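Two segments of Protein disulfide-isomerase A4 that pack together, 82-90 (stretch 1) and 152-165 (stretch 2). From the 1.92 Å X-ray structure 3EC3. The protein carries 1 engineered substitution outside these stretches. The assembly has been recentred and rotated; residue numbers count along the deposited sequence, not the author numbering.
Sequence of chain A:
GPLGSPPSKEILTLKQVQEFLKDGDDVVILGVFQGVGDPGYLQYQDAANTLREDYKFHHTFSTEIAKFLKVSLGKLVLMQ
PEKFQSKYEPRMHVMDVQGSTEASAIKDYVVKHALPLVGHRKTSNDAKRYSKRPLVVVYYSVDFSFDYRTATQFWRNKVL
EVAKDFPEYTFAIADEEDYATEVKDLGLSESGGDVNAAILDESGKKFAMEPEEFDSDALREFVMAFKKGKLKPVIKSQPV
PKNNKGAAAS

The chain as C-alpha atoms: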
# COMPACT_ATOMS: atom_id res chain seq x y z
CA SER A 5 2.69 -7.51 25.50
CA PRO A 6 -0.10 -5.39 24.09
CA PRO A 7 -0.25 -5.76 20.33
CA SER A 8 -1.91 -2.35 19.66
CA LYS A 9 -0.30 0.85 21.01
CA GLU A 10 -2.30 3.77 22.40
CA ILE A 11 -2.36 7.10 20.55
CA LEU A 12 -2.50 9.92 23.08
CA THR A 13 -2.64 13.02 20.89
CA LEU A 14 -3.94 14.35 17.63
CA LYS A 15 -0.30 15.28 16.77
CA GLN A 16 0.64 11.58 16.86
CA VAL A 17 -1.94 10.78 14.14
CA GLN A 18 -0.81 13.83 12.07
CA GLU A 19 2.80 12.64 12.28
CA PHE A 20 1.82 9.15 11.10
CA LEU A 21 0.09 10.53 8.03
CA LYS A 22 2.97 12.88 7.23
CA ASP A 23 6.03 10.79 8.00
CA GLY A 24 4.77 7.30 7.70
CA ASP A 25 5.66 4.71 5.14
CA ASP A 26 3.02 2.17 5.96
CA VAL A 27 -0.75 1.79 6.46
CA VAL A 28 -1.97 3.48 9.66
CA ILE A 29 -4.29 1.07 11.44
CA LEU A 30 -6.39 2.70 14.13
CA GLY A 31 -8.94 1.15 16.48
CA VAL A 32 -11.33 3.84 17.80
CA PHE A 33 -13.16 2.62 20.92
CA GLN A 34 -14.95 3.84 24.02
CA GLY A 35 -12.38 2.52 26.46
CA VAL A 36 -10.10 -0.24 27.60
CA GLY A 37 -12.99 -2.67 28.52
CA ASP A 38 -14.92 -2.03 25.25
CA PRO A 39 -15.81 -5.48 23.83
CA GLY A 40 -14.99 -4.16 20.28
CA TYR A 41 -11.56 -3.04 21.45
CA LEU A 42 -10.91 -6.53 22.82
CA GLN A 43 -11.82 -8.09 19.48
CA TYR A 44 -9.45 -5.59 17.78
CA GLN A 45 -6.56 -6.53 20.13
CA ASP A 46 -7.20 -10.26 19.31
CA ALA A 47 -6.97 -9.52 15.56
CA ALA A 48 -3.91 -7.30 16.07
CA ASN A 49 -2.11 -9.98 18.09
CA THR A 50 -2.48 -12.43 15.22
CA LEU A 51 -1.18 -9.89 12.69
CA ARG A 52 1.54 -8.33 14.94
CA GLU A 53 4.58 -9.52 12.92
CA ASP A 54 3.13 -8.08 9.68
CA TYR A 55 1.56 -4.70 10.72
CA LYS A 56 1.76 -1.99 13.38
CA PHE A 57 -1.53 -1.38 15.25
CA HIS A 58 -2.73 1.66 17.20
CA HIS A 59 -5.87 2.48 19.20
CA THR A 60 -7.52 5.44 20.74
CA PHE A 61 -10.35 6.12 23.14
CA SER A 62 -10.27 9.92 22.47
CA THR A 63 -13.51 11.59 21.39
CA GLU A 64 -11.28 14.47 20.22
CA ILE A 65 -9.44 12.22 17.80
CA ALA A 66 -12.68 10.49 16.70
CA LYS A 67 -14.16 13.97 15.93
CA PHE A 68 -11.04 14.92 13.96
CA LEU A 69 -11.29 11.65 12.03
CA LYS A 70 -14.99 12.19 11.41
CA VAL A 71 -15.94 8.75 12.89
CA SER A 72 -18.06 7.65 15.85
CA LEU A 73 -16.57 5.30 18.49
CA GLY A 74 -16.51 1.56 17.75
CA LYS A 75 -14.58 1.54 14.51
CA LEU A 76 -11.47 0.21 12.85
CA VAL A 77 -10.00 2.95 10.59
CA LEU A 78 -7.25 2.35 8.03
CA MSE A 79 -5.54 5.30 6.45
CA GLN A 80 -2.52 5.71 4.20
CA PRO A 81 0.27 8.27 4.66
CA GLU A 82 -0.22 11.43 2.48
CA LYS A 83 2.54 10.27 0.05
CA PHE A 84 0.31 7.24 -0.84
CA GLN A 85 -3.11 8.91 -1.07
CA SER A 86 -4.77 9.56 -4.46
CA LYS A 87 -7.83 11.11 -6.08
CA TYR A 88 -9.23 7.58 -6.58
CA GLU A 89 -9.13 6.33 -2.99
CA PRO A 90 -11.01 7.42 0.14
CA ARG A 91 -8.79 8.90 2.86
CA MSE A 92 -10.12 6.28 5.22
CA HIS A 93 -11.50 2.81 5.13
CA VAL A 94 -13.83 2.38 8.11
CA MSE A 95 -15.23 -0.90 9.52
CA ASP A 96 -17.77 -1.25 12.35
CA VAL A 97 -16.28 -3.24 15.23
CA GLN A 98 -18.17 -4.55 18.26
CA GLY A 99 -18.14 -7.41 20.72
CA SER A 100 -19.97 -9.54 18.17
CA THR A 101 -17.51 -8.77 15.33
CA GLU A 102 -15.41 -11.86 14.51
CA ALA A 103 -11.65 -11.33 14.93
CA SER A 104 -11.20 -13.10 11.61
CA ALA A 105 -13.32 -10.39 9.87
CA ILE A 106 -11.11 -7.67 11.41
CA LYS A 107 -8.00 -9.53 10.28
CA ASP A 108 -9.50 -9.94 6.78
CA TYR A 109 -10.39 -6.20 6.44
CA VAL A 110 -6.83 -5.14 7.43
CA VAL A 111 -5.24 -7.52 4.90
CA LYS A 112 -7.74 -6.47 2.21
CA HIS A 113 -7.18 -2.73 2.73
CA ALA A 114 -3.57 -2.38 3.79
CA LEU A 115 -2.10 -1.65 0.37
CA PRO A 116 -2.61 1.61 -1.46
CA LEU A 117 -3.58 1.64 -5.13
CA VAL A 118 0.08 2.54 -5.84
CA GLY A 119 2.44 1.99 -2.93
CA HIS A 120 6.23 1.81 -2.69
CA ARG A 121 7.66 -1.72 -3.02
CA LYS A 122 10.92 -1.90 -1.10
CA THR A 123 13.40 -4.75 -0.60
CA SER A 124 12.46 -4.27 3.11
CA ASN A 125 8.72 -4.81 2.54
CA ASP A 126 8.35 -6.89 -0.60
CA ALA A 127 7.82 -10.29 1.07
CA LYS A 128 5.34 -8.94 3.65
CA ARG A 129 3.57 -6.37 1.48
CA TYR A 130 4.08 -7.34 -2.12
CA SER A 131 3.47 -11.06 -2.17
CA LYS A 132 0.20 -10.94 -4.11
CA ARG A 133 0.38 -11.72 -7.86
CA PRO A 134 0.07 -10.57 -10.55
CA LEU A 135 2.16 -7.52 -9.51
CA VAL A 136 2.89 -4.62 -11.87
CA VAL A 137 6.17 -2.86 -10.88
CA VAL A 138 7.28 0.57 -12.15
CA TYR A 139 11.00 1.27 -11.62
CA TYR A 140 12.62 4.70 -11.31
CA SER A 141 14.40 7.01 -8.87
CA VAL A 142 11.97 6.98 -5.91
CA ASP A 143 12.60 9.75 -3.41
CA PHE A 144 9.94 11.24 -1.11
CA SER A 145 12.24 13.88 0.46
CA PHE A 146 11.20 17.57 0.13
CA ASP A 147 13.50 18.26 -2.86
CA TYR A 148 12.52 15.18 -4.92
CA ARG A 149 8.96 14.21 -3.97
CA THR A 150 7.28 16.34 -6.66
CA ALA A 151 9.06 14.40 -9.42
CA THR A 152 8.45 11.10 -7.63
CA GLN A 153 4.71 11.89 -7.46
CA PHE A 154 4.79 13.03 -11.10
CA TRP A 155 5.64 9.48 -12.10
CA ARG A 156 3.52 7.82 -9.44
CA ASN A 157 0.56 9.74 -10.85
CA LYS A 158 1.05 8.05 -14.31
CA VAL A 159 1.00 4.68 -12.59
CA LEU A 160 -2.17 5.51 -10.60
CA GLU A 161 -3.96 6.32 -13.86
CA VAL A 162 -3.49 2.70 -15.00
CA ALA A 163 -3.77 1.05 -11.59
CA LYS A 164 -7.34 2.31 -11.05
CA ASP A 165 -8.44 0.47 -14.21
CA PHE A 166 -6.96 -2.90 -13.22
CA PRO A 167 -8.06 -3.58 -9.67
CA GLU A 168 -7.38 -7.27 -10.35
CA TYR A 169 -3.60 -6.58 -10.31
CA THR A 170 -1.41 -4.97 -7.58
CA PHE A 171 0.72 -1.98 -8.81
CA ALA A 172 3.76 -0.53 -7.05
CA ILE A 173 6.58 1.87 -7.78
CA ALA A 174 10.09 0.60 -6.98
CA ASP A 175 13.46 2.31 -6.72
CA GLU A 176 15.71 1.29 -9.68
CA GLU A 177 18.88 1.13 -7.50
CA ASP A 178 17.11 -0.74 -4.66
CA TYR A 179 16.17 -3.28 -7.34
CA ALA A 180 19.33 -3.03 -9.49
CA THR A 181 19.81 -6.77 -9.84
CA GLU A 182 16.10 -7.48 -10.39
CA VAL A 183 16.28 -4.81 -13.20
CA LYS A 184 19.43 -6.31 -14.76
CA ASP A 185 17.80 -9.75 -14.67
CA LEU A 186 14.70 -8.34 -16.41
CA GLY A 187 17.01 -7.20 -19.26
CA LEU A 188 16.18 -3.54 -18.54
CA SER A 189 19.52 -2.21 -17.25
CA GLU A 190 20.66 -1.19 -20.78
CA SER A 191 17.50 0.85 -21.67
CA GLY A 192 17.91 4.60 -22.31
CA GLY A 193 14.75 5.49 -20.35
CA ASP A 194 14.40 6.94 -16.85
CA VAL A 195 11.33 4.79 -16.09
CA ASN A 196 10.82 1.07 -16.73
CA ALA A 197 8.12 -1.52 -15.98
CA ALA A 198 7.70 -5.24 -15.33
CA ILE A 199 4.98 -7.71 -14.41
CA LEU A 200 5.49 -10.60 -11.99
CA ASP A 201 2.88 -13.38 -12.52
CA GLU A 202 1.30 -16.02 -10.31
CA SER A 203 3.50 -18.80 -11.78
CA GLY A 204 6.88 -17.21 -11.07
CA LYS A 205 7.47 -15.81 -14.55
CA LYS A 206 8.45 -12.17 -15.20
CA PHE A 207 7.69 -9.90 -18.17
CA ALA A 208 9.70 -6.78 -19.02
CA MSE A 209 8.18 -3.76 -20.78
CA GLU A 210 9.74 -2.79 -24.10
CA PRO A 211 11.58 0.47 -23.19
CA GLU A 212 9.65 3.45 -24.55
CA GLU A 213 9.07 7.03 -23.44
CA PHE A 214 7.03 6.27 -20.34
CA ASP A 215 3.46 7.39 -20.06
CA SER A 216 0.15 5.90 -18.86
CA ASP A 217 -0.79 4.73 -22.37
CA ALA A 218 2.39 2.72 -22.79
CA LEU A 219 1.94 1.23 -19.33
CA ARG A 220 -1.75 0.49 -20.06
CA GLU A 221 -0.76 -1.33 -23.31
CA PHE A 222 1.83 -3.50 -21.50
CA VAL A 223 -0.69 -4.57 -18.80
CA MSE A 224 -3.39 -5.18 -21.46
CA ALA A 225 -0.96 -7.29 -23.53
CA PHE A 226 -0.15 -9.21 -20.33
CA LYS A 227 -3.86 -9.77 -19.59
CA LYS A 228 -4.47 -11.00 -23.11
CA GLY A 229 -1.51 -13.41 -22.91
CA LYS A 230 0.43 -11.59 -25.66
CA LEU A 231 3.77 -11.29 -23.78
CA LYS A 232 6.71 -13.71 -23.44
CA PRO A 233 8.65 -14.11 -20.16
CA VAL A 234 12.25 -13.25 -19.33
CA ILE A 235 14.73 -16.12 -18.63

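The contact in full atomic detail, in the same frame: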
# COMPACT_ATOMS: atom_id res chain seq x y z
N GLU A 82 0.08 10.48 3.55
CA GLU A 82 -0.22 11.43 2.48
C GLU A 82 0.50 11.03 1.18
O GLU A 82 -0.06 11.18 0.09
CB GLU A 82 0.27 12.86 2.83
CG GLU A 82 -0.51 13.63 3.91
CD GLU A 82 -0.39 15.22 3.78
OE1 GLU A 82 0.44 15.75 3.01
OE2 GLU A 82 -1.18 15.94 4.45
N LYS A 83 1.76 10.61 1.29
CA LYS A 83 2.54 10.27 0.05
C LYS A 83 1.90 9.12 -0.76
O LYS A 83 2.22 8.95 -1.95
CB LYS A 83 4.00 9.96 0.44
CG LYS A 83 4.14 8.74 1.38
CD LYS A 83 5.63 8.27 1.58
CE LYS A 83 6.51 9.35 2.28
NZ LYS A 83 5.96 9.61 3.68
N PHE A 84 1.01 8.34 -0.15
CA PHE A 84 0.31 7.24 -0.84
C PHE A 84 -1.16 7.44 -1.14
O PHE A 84 -1.82 6.53 -1.71
CB PHE A 84 0.51 5.88 -0.18
CG PHE A 84 1.94 5.53 -0.04
CD1 PHE A 84 2.42 5.05 1.18
CD2 PHE A 84 2.84 5.75 -1.11
CE1 PHE A 84 3.78 4.75 1.32
CE2 PHE A 84 4.18 5.46 -0.96
CZ PHE A 84 4.63 4.96 0.26
N GLN A 85 -1.68 8.63 -0.81
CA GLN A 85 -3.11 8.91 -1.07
C GLN A 85 -3.29 9.21 -2.55
O GLN A 85 -2.31 9.50 -3.24
CB GLN A 85 -3.52 10.17 -0.26
CG GLN A 85 -3.55 9.83 1.22
CD GLN A 85 -3.71 11.03 2.12
OE1 GLN A 85 -3.77 12.17 1.66
NE2 GLN A 85 -3.72 10.77 3.43
N SER A 86 -4.54 9.20 -3.05
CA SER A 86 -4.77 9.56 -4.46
C SER A 86 -6.19 10.03 -4.63
O SER A 86 -7.05 9.78 -3.75
CB SER A 86 -4.52 8.40 -5.44
OG SER A 86 -5.64 7.49 -5.44
N LYS A 87 -6.45 10.67 -5.76
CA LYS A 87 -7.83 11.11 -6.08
C LYS A 87 -8.83 9.96 -6.20
O LYS A 87 -10.05 10.18 -6.18
CB LYS A 87 -7.85 11.85 -7.43
CG LYS A 87 -6.76 12.80 -7.60
CD LYS A 87 -6.78 13.42 -9.02
CE LYS A 87 -6.45 12.42 -10.13
NZ LYS A 87 -6.00 13.19 -11.35
N TYR A 88 -8.33 8.74 -6.38
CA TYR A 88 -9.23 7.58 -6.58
C TYR A 88 -9.56 6.75 -5.35
O TYR A 88 -10.34 5.78 -5.43
CB TYR A 88 -8.65 6.68 -7.65
CG TYR A 88 -8.39 7.46 -8.89
CD1 TYR A 88 -7.12 7.60 -9.40
CD2 TYR A 88 -9.45 8.12 -9.55
CE1 TYR A 88 -6.90 8.35 -10.57
CE2 TYR A 88 -9.22 8.85 -10.69
CZ TYR A 88 -7.96 8.96 -11.18
OH TYR A 88 -7.76 9.69 -12.34
N GLU A 89 -9.01 7.13 -4.20
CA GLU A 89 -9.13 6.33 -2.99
C GLU A 89 -9.65 7.18 -1.86
O GLU A 89 -9.23 8.33 -1.71
CB GLU A 89 -7.74 5.75 -2.60
CG GLU A 89 -7.11 4.87 -3.68
CD GLU A 89 -5.60 4.72 -3.44
OE1 GLU A 89 -4.81 5.50 -4.03
OE2 GLU A 89 -5.24 3.86 -2.60
N PRO A 90 -10.56 6.64 -1.02
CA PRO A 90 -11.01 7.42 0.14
C PRO A 90 -9.84 7.63 1.10
O PRO A 90 -8.90 6.79 1.10
CB PRO A 90 -12.09 6.52 0.78
CG PRO A 90 -11.81 5.14 0.26
CD PRO A 90 -11.13 5.28 -1.07
N THR A 152 8.83 12.46 -7.95
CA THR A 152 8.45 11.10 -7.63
C THR A 152 6.95 10.94 -7.82
O THR A 152 6.52 9.91 -8.39
CB THR A 152 8.90 10.75 -6.20
OG1 THR A 152 10.33 10.77 -6.18
CG2 THR A 152 8.43 9.33 -5.71
N GLN A 153 6.19 11.93 -7.36
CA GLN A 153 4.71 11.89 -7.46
C GLN A 153 4.27 12.10 -8.90
O GLN A 153 3.25 11.54 -9.33
CB GLN A 153 4.08 12.97 -6.58
CG GLN A 153 4.22 12.68 -5.03
CD GLN A 153 3.50 11.41 -4.55
OE1 GLN A 153 2.88 10.70 -5.33
NE2 GLN A 153 3.57 11.14 -3.25
N PHE A 154 5.05 12.88 -9.65
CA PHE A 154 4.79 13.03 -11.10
C PHE A 154 4.65 11.65 -11.74
O PHE A 154 3.68 11.37 -12.45
CB PHE A 154 5.87 13.84 -11.78
CG PHE A 154 5.71 13.89 -13.30
CD1 PHE A 154 6.41 13.03 -14.12
CD2 PHE A 154 4.82 14.80 -13.88
CE1 PHE A 154 6.26 13.08 -15.55
CE2 PHE A 154 4.64 14.86 -15.28
CZ PHE A 154 5.36 13.99 -16.11
N TRP A 155 5.65 10.81 -11.53
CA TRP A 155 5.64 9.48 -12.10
C TRP A 155 4.63 8.53 -11.46
O TRP A 155 3.99 7.72 -12.15
CB TRP A 155 7.02 8.87 -12.02
CG TRP A 155 7.99 9.62 -12.93
CD1 TRP A 155 9.04 10.39 -12.55
CD2 TRP A 155 7.93 9.68 -14.35
NE1 TRP A 155 9.70 10.90 -13.68
CE2 TRP A 155 9.01 10.48 -14.79
CE3 TRP A 155 7.08 9.10 -15.32
CZ2 TRP A 155 9.26 10.72 -16.12
CZ3 TRP A 155 7.34 9.36 -16.66
CH2 TRP A 155 8.40 10.18 -17.04
N ARG A 156 4.54 8.59 -10.13
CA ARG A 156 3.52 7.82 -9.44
C ARG A 156 2.11 8.08 -9.98
O ARG A 156 1.28 7.15 -10.10
CB ARG A 156 3.61 8.07 -7.89
CG ARG A 156 2.85 7.02 -7.05
CD ARG A 156 2.85 7.53 -5.55
NE ARG A 156 1.66 7.02 -5.01
CZ ARG A 156 0.57 7.63 -4.68
NH1 ARG A 156 0.38 8.98 -4.59
NH2 ARG A 156 -0.36 6.80 -4.31
N ASN A 157 1.83 9.35 -10.32
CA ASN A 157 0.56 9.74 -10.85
C ASN A 157 0.26 9.01 -12.19
O ASN A 157 -0.85 8.63 -12.44
CB ASN A 157 0.53 11.25 -11.05
CG ASN A 157 0.31 12.01 -9.76
OD1 ASN A 157 0.59 13.22 -9.68
ND2 ASN A 157 -0.20 11.33 -8.74
N LYS A 158 1.27 8.78 -13.03
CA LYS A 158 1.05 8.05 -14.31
C LYS A 158 0.68 6.62 -14.04
O LYS A 158 -0.15 6.02 -14.78
CB LYS A 158 2.34 8.09 -15.12
CG LYS A 158 2.67 9.51 -15.64
CD LYS A 158 3.90 9.41 -16.56
CE LYS A 158 4.11 10.61 -17.49
NZ LYS A 158 3.29 11.78 -17.16
N VAL A 159 1.30 6.06 -13.00
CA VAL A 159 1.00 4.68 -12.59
C VAL A 159 -0.43 4.56 -12.02
O VAL A 159 -1.18 3.63 -12.37
CB VAL A 159 2.04 4.14 -11.58
CG1 VAL A 159 1.79 2.59 -11.33
CG2 VAL A 159 3.45 4.39 -12.12
N LEU A 160 -0.83 5.52 -11.20
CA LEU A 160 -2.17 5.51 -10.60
C LEU A 160 -3.29 5.55 -11.65
O LEU A 160 -4.35 4.88 -11.52
CB LEU A 160 -2.29 6.75 -9.72
CG LEU A 160 -1.71 6.68 -8.29
CD1 LEU A 160 -1.54 8.10 -7.73
CD2 LEU A 160 -2.67 5.86 -7.41
N GLU A 161 -3.05 6.32 -12.69
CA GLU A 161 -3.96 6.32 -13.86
C GLU A 161 -4.26 4.95 -14.47
O GLU A 161 -5.38 4.72 -14.94
CB GLU A 161 -3.50 7.33 -14.90
CG GLU A 161 -3.54 8.77 -14.38
CD GLU A 161 -4.96 9.25 -14.08
OE1 GLU A 161 -5.87 9.05 -14.92
OE2 GLU A 161 -5.20 9.84 -13.02
N VAL A 162 -3.28 4.04 -14.48
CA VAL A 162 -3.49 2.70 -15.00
C VAL A 162 -4.02 1.80 -13.89
O VAL A 162 -4.98 1.02 -14.08
CB VAL A 162 -2.17 2.14 -15.62
CG1 VAL A 162 -2.39 0.75 -16.25
CG2 VAL A 162 -1.65 3.09 -16.75
N ALA A 163 -3.38 1.87 -12.73
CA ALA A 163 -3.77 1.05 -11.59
C ALA A 163 -5.27 1.07 -11.33
O ALA A 163 -5.85 0.02 -11.01
CB ALA A 163 -2.95 1.49 -10.30
N LYS A 164 -5.92 2.22 -11.43
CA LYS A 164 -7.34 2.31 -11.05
C LYS A 164 -8.22 1.51 -11.99
O LYS A 164 -9.36 1.19 -11.65
CB LYS A 164 -7.83 3.75 -11.07
CG LYS A 164 -7.82 4.36 -12.45
CD LYS A 164 -8.86 5.47 -12.52
CE LYS A 164 -8.49 6.47 -13.62
NZ LYS A 164 -8.27 5.75 -14.89
N ASP A 165 -7.69 1.21 -13.17
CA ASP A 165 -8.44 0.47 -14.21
C ASP A 165 -8.26 -1.04 -14.15
O ASP A 165 -9.04 -1.80 -14.81
CB ASP A 165 -8.03 0.98 -15.58
CG ASP A 165 -8.65 2.32 -15.90
OD1 ASP A 165 -9.66 2.67 -15.25
OD2 ASP A 165 -8.13 3.02 -16.79

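How does an irregular segment lie against a helix? Stretch 1 opens with a 3-10 segment, 82-84, and continues as loop through a type I turn from S86 to E89, while most of stretch 2 continues a helix that begins earlier in the chain. The two stretches advance together: K83 lies nearest Q153, F84 nearest R156, S86 nearest L160 and Y88 nearest K164, with CA-CA distances between 7.2 and 9.2 Å. Residues 153, 156, 160 and 164 are spaced by three or four, so they fall along one side of stretch 2.

Why does R156 extend so fully? Its first three chi angles are all t, which carries the guanidinium out from the helix to the backbone carbonyls of stretch 1. There R156 NH1 donates to Q85 O at 3.1 Å, near the plane of the guanidinium, where its hydrogens point. K83 O, by contrast, sits over a guanidinium face, and although it is 3.2 Å from R156 NH1 the angle is too poor for a hydrogen bond. Q153 NE2 serves K83 O instead, at 2.9 Å and a nearly straight 172°. Q153 has chi1 and chi2 both m, bringing the end of its side chain nearer the loop, although its CA-to-CB bond points sideways; its other amide atom, OE1, accepts from R156 NH1 at 3.1 Å. F84 points its CA-to-CB bond away, yet the edge of its ring still comes near the arginine, with F84 CD2 4.3 Å from R156 NE.

What holds the turn against the helix? S86 points toward stretch 2, and its CB meets L160 CD2 at 3.7 Å, a nonpolar contact. The p rotamer of S86 places its hydroxyl within the turn: S86 OG donates to E89 OE1 at 2.6 Å and accepts from Y88 N at 3.1 Å. The hydroxyl's hydrogen bonds thus stay within its own loop, even as the side chain rests on L160.

How do Y88, E161 and K164 fit together? With chi1 m, Y88 reaches the helix, and its OH donates to E161 OE2 at 2.7 Å. E161, m at both chi1 and chi2, curls its carboxylate to the ring edge; K87 NZ adds a long salt bridge to E161 OE2 at 3.8 Å. Over one ring face lies the aliphatic part of K164, with CD 3.8 Å from the Y88 ring centroid in a CH-pi contact. K164 NZ, 5.4 Å from that centroid, contributes at most weak cation-pi attraction; it donates to E161 O at 3.1 Å.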